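Local atomic coordinates of antifreeze protein (Marinomonas primoryensis, PDB entry 3P4G), a protein that binds ice as a hyperactive, calcium-dependent antifreeze protein, built as a right-handed beta-helix and probably held to ice through anchored clathrate waters. Residues Leu50-Ala54 with Gly55-Val59; Ile96-Thr100 with Gly101-Ile105; Val172-Thr176 with Asp177-Val181. All blocks are in the same frame, centred on the assembly; numbering follows the deposited sequence.

Contacts 1, 2 and 3 are the same structural unit taken from three coils of the beta-helix: a tight turn from one row of parallel strands to the other, with an aspartate between two calcium ions. Contact 1 lies toward one end of the chain, contact 3 near its middle; centres of 1 and 2 are about 10 Å apart, those of 1 and 3 about 29 Å. In each, apolar side chains and the aspartate are buried while the turn tip faces outward. The interior filling changes from Leu50, Val52 and Val59, through Ile96, Ala98 and Ile105, to Met174 and Val181. The tips differ too: Ala54-Gly55, Thr100-Gly101, and Thr176-Asp177 with its own hydrogen bond.

Contact 1. Residues Leu50-Ala54 with Gly55-Val59; sequences LNVLA and GDDKV. With CA (calcium ion), chain E; CA (calcium ion), chain F.
Val52 overlaps the side chain of Asp57: the two run past each other in opposite directions, and Val52 CG2 lies 3.4 Å from Asp57 OD2. The other methyl of Val52, CG1, packs at 3.6 Å against Val59 CG2, and Leu50 CD2 adds a looser touch on that same valine methyl. Beyond this apolar patch the chain turns round two calcium ions. With CG beside its backbone N (chi1 -57°), Asp57 turns its carboxylate in between them and splits it: OD1 binds the calcium of chain E at 2.3 Å, OD2 the calcium of chain F at an equal length. Backbone carbonyls alternate in the same way, Val52 O and Ala54 O going to the first ion, Leu53 O and Gly55 O to the second. Asp34, Ser36 and Asn38 complete one site; Met79, Thr81 and Asp84 complete the other. Asn51 OD1 accepts from Leu53 N at 3.0 Å, an Asx turn that steadies the bend where the strand ends. At Gly55 a CB would collide with Ala54 O. A carboxylate bridging two ions, each ion shared with a neighbouring coil, is characteristic of a right-handed calcium-binding beta-helix, resembling that of RTX proteins.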
loop_
_atom_site.group_PDB
_atom_site.type_symbol
_atom_site.label_atom_id
_atom_site.label_comp_id
_atom_site.label_asym_id
_atom_site.label_seq_id
_atom_site.Cartn_x
_atom_site.Cartn_y
_atom_site.Cartn_z
ATOM N N LEU A 50 -8.876 -19.561 -20.071
ATOM C CA LEU A 50 -10.034 -20.018 -19.322
ATOM C C LEU A 50 -10.888 -18.772 -19.110
ATOM O O LEU A 50 -10.482 -17.821 -18.452
ATOM C CB LEU A 50 -9.600 -20.651 -17.973
ATOM C CG LEU A 50 -10.609 -21.561 -17.264
ATOM C CD1 LEU A 50 -9.890 -22.368 -16.162
ATOM C CD2 LEU A 50 -11.741 -20.711 -16.686
ATOM N N ASN A 51 -12.076 -18.785 -19.677
ATOM C CA ASN A 51 -12.969 -17.641 -19.601
ATOM C C ASN A 51 -14.383 -18.099 -19.219
ATOM O O ASN A 51 -15.109 -18.693 -20.025
ATOM C CB ASN A 51 -12.960 -16.937 -20.972
ATOM C CG ASN A 51 -13.759 -15.587 -20.996
ATOM O OD1 ASN A 51 -14.512 -15.252 -20.087
ATOM N ND2 ASN A 51 -13.613 -14.847 -22.093
ATOM N N VAL A 52 -14.778 -17.787 -17.992
ATOM C CA VAL A 52 -16.076 -18.259 -17.537
ATOM C C VAL A 52 -17.222 -17.297 -17.850
ATOM O O VAL A 52 -18.393 -17.608 -17.564
ATOM C CB VAL A 52 -16.036 -18.705 -16.033
ATOM C CG1 VAL A 52 -15.336 -20.098 -15.894
ATOM C CG2 VAL A 52 -15.321 -17.686 -15.150
ATOM N N LEU A 53 -16.901 -16.158 -18.493
ATOM C CA LEU A 53 -17.903 -15.312 -19.171
ATOM C C LEU A 53 -18.948 -14.789 -18.177
ATOM O O LEU A 53 -18.649 -14.562 -16.993
ATOM C CB LEU A 53 -18.582 -16.080 -20.357
ATOM C CG LEU A 53 -17.626 -16.489 -21.494
ATOM C CD1 LEU A 53 -18.193 -17.611 -22.363
ATOM C CD2 LEU A 53 -17.267 -15.280 -22.382
ATOM N N ALA A 54 -20.147 -14.551 -18.663
ATOM C CA ALA A 54 -21.191 -14.002 -17.776
ATOM C C ALA A 54 -21.615 -14.995 -16.687
ATOM O O ALA A 54 -21.307 -16.212 -16.732
ATOM C CB ALA A 54 -22.395 -13.499 -18.562
ATOM N N GLY A 55 -22.337 -14.453 -15.713
ATOM C CA GLY A 55 -22.752 -15.280 -14.592
ATOM C C GLY A 55 -21.797 -15.111 -13.431
ATOM O O GLY A 55 -20.666 -14.635 -13.589
ATOM N N ASP A 56 -22.254 -15.526 -12.268
ATOM C CA ASP A 56 -21.416 -15.460 -11.060
ATOM C C ASP A 56 -20.735 -16.840 -10.952
ATOM O O ASP A 56 -21.344 -17.825 -10.509
ATOM C CB ASP A 56 -22.314 -15.210 -9.854
ATOM C CG ASP A 56 -23.047 -13.865 -9.915
ATOM O OD1 ASP A 56 -22.617 -12.952 -10.658
ATOM O OD2 ASP A 56 -24.092 -13.750 -9.213
ATOM N N ASP A 57 -19.482 -16.890 -11.397
ATOM C CA ASP A 57 -18.774 -18.156 -11.639
ATOM C C ASP A 57 -17.801 -18.422 -10.504
ATOM O O ASP A 57 -17.204 -17.501 -9.941
ATOM C CB ASP A 57 -17.963 -18.042 -12.928
ATOM C CG ASP A 57 -18.830 -17.670 -14.131
ATOM O OD1 ASP A 57 -19.768 -18.436 -14.500
ATOM O OD2 ASP A 57 -18.570 -16.613 -14.718
ATOM N N LYS A 58 -17.565 -19.696 -10.238
ATOM C CA LYS A 58 -16.565 -20.100 -9.271
ATOM C C LYS A 58 -15.570 -20.952 -10.053
ATOM O O LYS A 58 -15.967 -21.835 -10.839
ATOM C CB LYS A 58 -17.156 -20.967 -8.144
ATOM C CG LYS A 58 -16.038 -21.393 -7.114
ATOM C CD LYS A 58 -16.649 -21.807 -5.754
ATOM C CE LYS A 58 -15.589 -22.408 -4.780
ATOM N NZ LYS A 58 -16.311 -22.945 -3.561
ATOM N N VAL A 59 -14.293 -20.635 -9.879
ATOM C CA VAL A 59 -13.182 -21.386 -10.491
ATOM C C VAL A 59 -12.156 -21.743 -9.392
ATOM O O VAL A 59 -11.764 -20.884 -8.585
ATOM C CB VAL A 59 -12.487 -20.569 -11.609
ATOM C CG1 VAL A 59 -11.250 -21.344 -12.071
ATOM C CG2 VAL A 59 -13.421 -20.278 -12.811
HETATM CA CA CA E . -20.405 -18.241 -16.709
HETATM CA CA CA F . -18.489 -14.285 -14.631
#

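Contact 2. Residues Ile96-Thr100 with Gly101-Ile105; sequences IDAGT and GNDEI. With CA (calcium ion), chain H; CA (calcium ion), chain G.
The carboxylate of Asp103 is covered on one face by Ala98, whose carbonyl O and CB both stand above it, and on the opposite face by Gly101 O. A calcium sits at each of its oxygens, close to the plane but displaced slightly to opposite sides: Asp103 OD1 holds the ion of chain G at 2.4 Å, and Asp103 OD2 holds the ion of chain H. A second flat group, the carboxylate of Asp97, binds neither ion and receives Gly99 N on OD1 at 2.8 Å, the donor standing 59° out of the carboxylate plane; this is an Asx turn at the end of strand 96-97. Ala98 O and Thr100 O join the first calcium, Gly99 O and Gly101 O the second. Gly82 O and Asp84 OD2 are among the other ligands of the former, Thr119 O and Asp122 OD1 among those of the latter. On the inner side, Ala98 CB touches Asp103 CB at 3.6 Å and also takes the tip of Ile105, whose CD1 comes to 3.9 Å from it. That CD1 is brought inward by an extended CG1 branch (chi2 174°) and also brushes Ile96 CG2. What crosses the turn at close range is therefore oxygen against oxygen: Ala98 O is 2.9 Å from Asp103 OD2, and Gly99 O is 3.0 Å from the same atom. Such lone-pair crowding would be unfavourable alone, so the turn probably depends on calcium to hold its negative carboxylate and partly negative carbonyls together.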
loop_
_atom_site.group_PDB
_atom_site.type_symbol
_atom_site.label_atom_id
_atom_site.label_comp_id
_atom_site.label_asym_id
_atom_site.label_seq_id
_atom_site.Cartn_x
_atom_site.Cartn_y
_atom_site.Cartn_z
ATOM N N ILE A 96 -4.604 -12.534 -14.902
ATOM C CA ILE A 96 -5.990 -12.744 -14.415
ATOM C C ILE A 96 -6.757 -11.440 -14.578
ATOM O O ILE A 96 -6.266 -10.352 -14.225
ATOM C CB ILE A 96 -6.022 -13.166 -12.942
ATOM C CG1 ILE A 96 -5.409 -14.587 -12.768
ATOM C CG2 ILE A 96 -7.494 -13.166 -12.368
ATOM C CD1 ILE A 96 -5.187 -14.925 -11.284
ATOM N N ASP A 97 -7.966 -11.548 -15.127
ATOM C CA ASP A 97 -8.873 -10.400 -15.126
ATOM C C ASP A 97 -10.164 -10.897 -14.449
ATOM O O ASP A 97 -10.784 -11.869 -14.918
ATOM C CB ASP A 97 -9.157 -10.004 -16.563
ATOM C CG ASP A 97 -10.214 -8.888 -16.692
ATOM O OD1 ASP A 97 -10.579 -8.214 -15.685
ATOM O OD2 ASP A 97 -10.639 -8.665 -17.873
ATOM N N ALA A 98 -10.515 -10.267 -13.340
ATOM C CA ALA A 98 -11.762 -10.611 -12.640
ATOM C C ALA A 98 -12.981 -9.910 -13.280
ATOM O O ALA A 98 -14.127 -10.285 -13.018
ATOM C CB ALA A 98 -11.648 -10.282 -11.127
ATOM N N GLY A 99 -12.746 -8.967 -14.166
ATOM C CA GLY A 99 -13.804 -8.221 -14.839
ATOM C C GLY A 99 -14.665 -7.324 -13.968
ATOM O O GLY A 99 -14.378 -7.038 -12.779
ATOM N N THR A 100 -15.727 -6.860 -14.572
ATOM C CA THR A 100 -16.749 -6.148 -13.811
ATOM C C THR A 100 -17.349 -7.073 -12.726
ATOM O O THR A 100 -17.153 -8.301 -12.742
ATOM C CB THR A 100 -17.866 -5.590 -14.711
ATOM O OG1 THR A 100 -18.660 -6.668 -15.240
ATOM C CG2 THR A 100 -17.305 -4.768 -15.882
ATOM N N GLY A 101 -18.027 -6.469 -11.755
ATOM C CA GLY A 101 -18.640 -7.240 -10.674
ATOM C C GLY A 101 -17.779 -7.183 -9.408
ATOM O O GLY A 101 -16.602 -6.819 -9.451
ATOM N N ASN A 102 -18.362 -7.614 -8.305
ATOM C CA ASN A 102 -17.701 -7.646 -6.985
ATOM C C ASN A 102 -17.066 -9.018 -6.833
ATOM O O ASN A 102 -17.741 -9.995 -6.494
ATOM C CB ASN A 102 -18.696 -7.449 -5.875
ATOM C CG ASN A 102 -19.470 -6.146 -6.007
ATOM O OD1 ASN A 102 -18.895 -5.100 -6.316
ATOM N ND2 ASN A 102 -20.771 -6.194 -5.742
ATOM N N ASP A 103 -15.803 -9.082 -7.223
ATOM C CA ASP A 103 -15.079 -10.374 -7.383
ATOM C C ASP A 103 -14.184 -10.710 -6.170
ATOM O O ASP A 103 -13.618 -9.799 -5.506
ATOM C CB ASP A 103 -14.212 -10.294 -8.633
ATOM C CG ASP A 103 -15.019 -10.072 -9.882
ATOM O OD1 ASP A 103 -15.826 -10.946 -10.268
ATOM O OD2 ASP A 103 -14.899 -8.996 -10.520
ATOM N N GLU A 104 -13.996 -12.015 -5.950
ATOM C CA GLU A 104 -13.251 -12.510 -4.792
ATOM C C GLU A 104 -12.169 -13.411 -5.361
ATOM O O GLU A 104 -12.484 -14.378 -6.051
ATOM C CB GLU A 104 -14.198 -13.247 -3.855
ATOM C CG GLU A 104 -13.493 -13.827 -2.673
ATOM C CD GLU A 104 -14.406 -14.173 -1.492
ATOM O OE1 GLU A 104 -15.611 -13.836 -1.442
ATOM O OE2 GLU A 104 -13.872 -14.789 -0.545
ATOM N N ILE A 105 -10.910 -13.042 -5.140
ATOM C CA ILE A 105 -9.738 -13.821 -5.678
ATOM C C ILE A 105 -8.868 -14.276 -4.488
ATOM O O ILE A 105 -8.549 -13.482 -3.584
ATOM C CB ILE A 105 -8.892 -12.974 -6.597
ATOM C CG1 ILE A 105 -9.656 -12.632 -7.889
ATOM C CG2 ILE A 105 -7.614 -13.729 -6.993
ATOM C CD1 ILE A 105 -8.878 -11.642 -8.789
HETATM CA CA CA H . -14.415 -6.692 -10.385
HETATM CA CA CA G . -16.417 -10.475 -12.506
#

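Contact 3. Residues Val172-Thr176 with Asp177-Val181; sequences VNMGT and DNDTV. With CA (calcium ion), chain K; CA (calcium ion), chain L.
Met174 and Asp179 face each other, their CA atoms 6.4 Å apart, where the chain doubles back between strand 171-173 and strand 180-183. Gly175 and Asp177 both take positive phi near 70°, and the successive carbonyls turn alternately to two calcium ions. Met174 O and Thr176 O bind the ion of chain K, Gly175 O and Asp177 O that of chain L. The carboxylate of Asp179 bridges the pair, OD1 reaching the ion of chain K at 2.3 Å and OD2 the other. Asn173 OD1 takes Gly175 N on a lone pair, in the carbonyl plane, at 2.9 Å. Inside, Met174 is folded by bends at chi2 (-58°) and chi3: CG presses tightly on Val181 CG2 at 3.4 Å, SD lies beside that methyl, and CE curls back to Asp179 CB at 3.9 Å. At the tip, Thr176 and Asp177 point the same way, and Thr176 OG1 donates to Asp177 OD1 at 2.8 Å from above the carboxylate plane. An alanine in place of Asp177 takes the acceptor away, and the Thr176 hydroxyl would probably be left without this mate and freer to turn. Thr176 also touches Thr157 and Thr197 of the adjacent coils, a threonine row on the calcium-bound turns that is consistent with the ice-binding side of this beta-helix.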
loop_
_atom_site.group_PDB
_atom_site.type_symbol
_atom_site.label_atom_id
_atom_site.label_comp_id
_atom_site.label_asym_id
_atom_site.label_seq_id
_atom_site.Cartn_x
_atom_site.Cartn_y
_atom_site.Cartn_z
ATOM N N VAL A 172 3.456 1.562 -5.020
ATOM C CA VAL A 172 2.048 1.442 -4.591
ATOM C C VAL A 172 1.375 2.816 -4.748
ATOM O O VAL A 172 1.889 3.837 -4.246
ATOM C CB VAL A 172 1.975 0.998 -3.109
ATOM C CG1 VAL A 172 0.551 1.093 -2.536
ATOM C CG2 VAL A 172 2.506 -0.405 -2.946
ATOM N N ASN A 173 0.265 2.833 -5.479
ATOM C CA ASN A 173 -0.520 4.038 -5.651
ATOM C C ASN A 173 -1.954 3.735 -5.275
ATOM O O ASN A 173 -2.638 2.956 -5.934
ATOM C CB ASN A 173 -0.522 4.532 -7.053
ATOM C CG ASN A 173 -0.899 6.014 -7.117
ATOM O OD1 ASN A 173 -2.005 6.502 -6.638
ATOM N ND2 ASN A 173 0.079 6.782 -7.596
ATOM N N MET A 174 -2.391 4.356 -4.206
ATOM C CA MET A 174 -3.711 4.046 -3.698
ATOM C C MET A 174 -4.802 4.813 -4.354
ATOM O O MET A 174 -5.990 4.481 -4.169
ATOM C CB MET A 174 -3.731 4.246 -2.175
ATOM C CG MET A 174 -2.737 3.307 -1.436
ATOM S SD MET A 174 -3.006 1.532 -1.741
ATOM C CE MET A 174 -4.620 1.239 -0.946
ATOM N N GLY A 175 -4.437 5.822 -5.131
ATOM C CA GLY A 175 -5.419 6.512 -5.976
ATOM C C GLY A 175 -6.392 7.373 -5.161
ATOM O O GLY A 175 -6.164 7.675 -3.962
ATOM N N THR A 176 -7.458 7.786 -5.798
ATOM C CA THR A 176 -8.412 8.704 -5.154
ATOM C C THR A 176 -9.124 7.989 -3.985
ATOM O O THR A 176 -8.983 6.753 -3.790
ATOM C CB THR A 176 -9.474 9.234 -6.125
ATOM O OG1 THR A 176 -10.341 8.157 -6.520
ATOM C CG2 THR A 176 -8.805 9.939 -7.407
ATOM N N ASP A 177 -9.871 8.794 -3.237
ATOM C CA ASP A 177 -10.666 8.330 -2.046
ATOM C C ASP A 177 -9.786 7.929 -0.848
ATOM O O ASP A 177 -8.561 8.149 -0.851
ATOM C CB ASP A 177 -11.693 7.264 -2.505
ATOM C CG ASP A 177 -12.536 7.786 -3.643
ATOM O OD1 ASP A 177 -12.376 7.299 -4.794
ATOM O OD2 ASP A 177 -13.340 8.738 -3.392
ATOM N N ASN A 178 -10.424 7.376 0.174
ATOM C CA ASN A 178 -9.827 7.309 1.527
ATOM C C ASN A 178 -9.300 5.889 1.747
ATOM O O ASN A 178 -10.033 4.946 2.045
ATOM C CB ASN A 178 -10.836 7.659 2.547
ATOM C CG ASN A 178 -11.454 9.042 2.299
ATOM O OD1 ASN A 178 -10.790 9.990 1.826
ATOM N ND2 ASN A 178 -12.736 9.161 2.626
ATOM N N ASP A 179 -8.015 5.769 1.527
ATOM C CA ASP A 179 -7.359 4.479 1.507
ATOM C C ASP A 179 -6.518 4.195 2.761
ATOM O O ASP A 179 -5.986 5.125 3.388
ATOM C CB ASP A 179 -6.380 4.427 0.341
ATOM C CG ASP A 179 -7.042 4.749 -1.006
ATOM O OD1 ASP A 179 -7.885 3.961 -1.515
ATOM O OD2 ASP A 179 -6.701 5.778 -1.613
ATOM N N THR A 180 -6.354 2.894 3.048
ATOM C CA THR A 180 -5.531 2.393 4.191
ATOM C C THR A 180 -4.473 1.493 3.607
ATOM O O THR A 180 -4.773 0.646 2.755
ATOM C CB THR A 180 -6.327 1.587 5.178
ATOM O OG1 THR A 180 -7.234 2.490 5.823
ATOM C CG2 THR A 180 -5.407 0.905 6.215
ATOM N N VAL A 181 -3.247 1.709 4.052
ATOM C CA VAL A 181 -2.135 0.772 3.725
ATOM C C VAL A 181 -1.478 0.391 5.044
ATOM O O VAL A 181 -1.204 1.246 5.899
ATOM C CB VAL A 181 -1.068 1.444 2.853
ATOM C CG1 VAL A 181 0.089 0.467 2.515
ATOM C CG2 VAL A 181 -1.723 1.967 1.537
HETATM CA CA CA K . -8.285 4.452 -3.742
HETATM CA CA CA L . -6.256 8.075 -1.512
#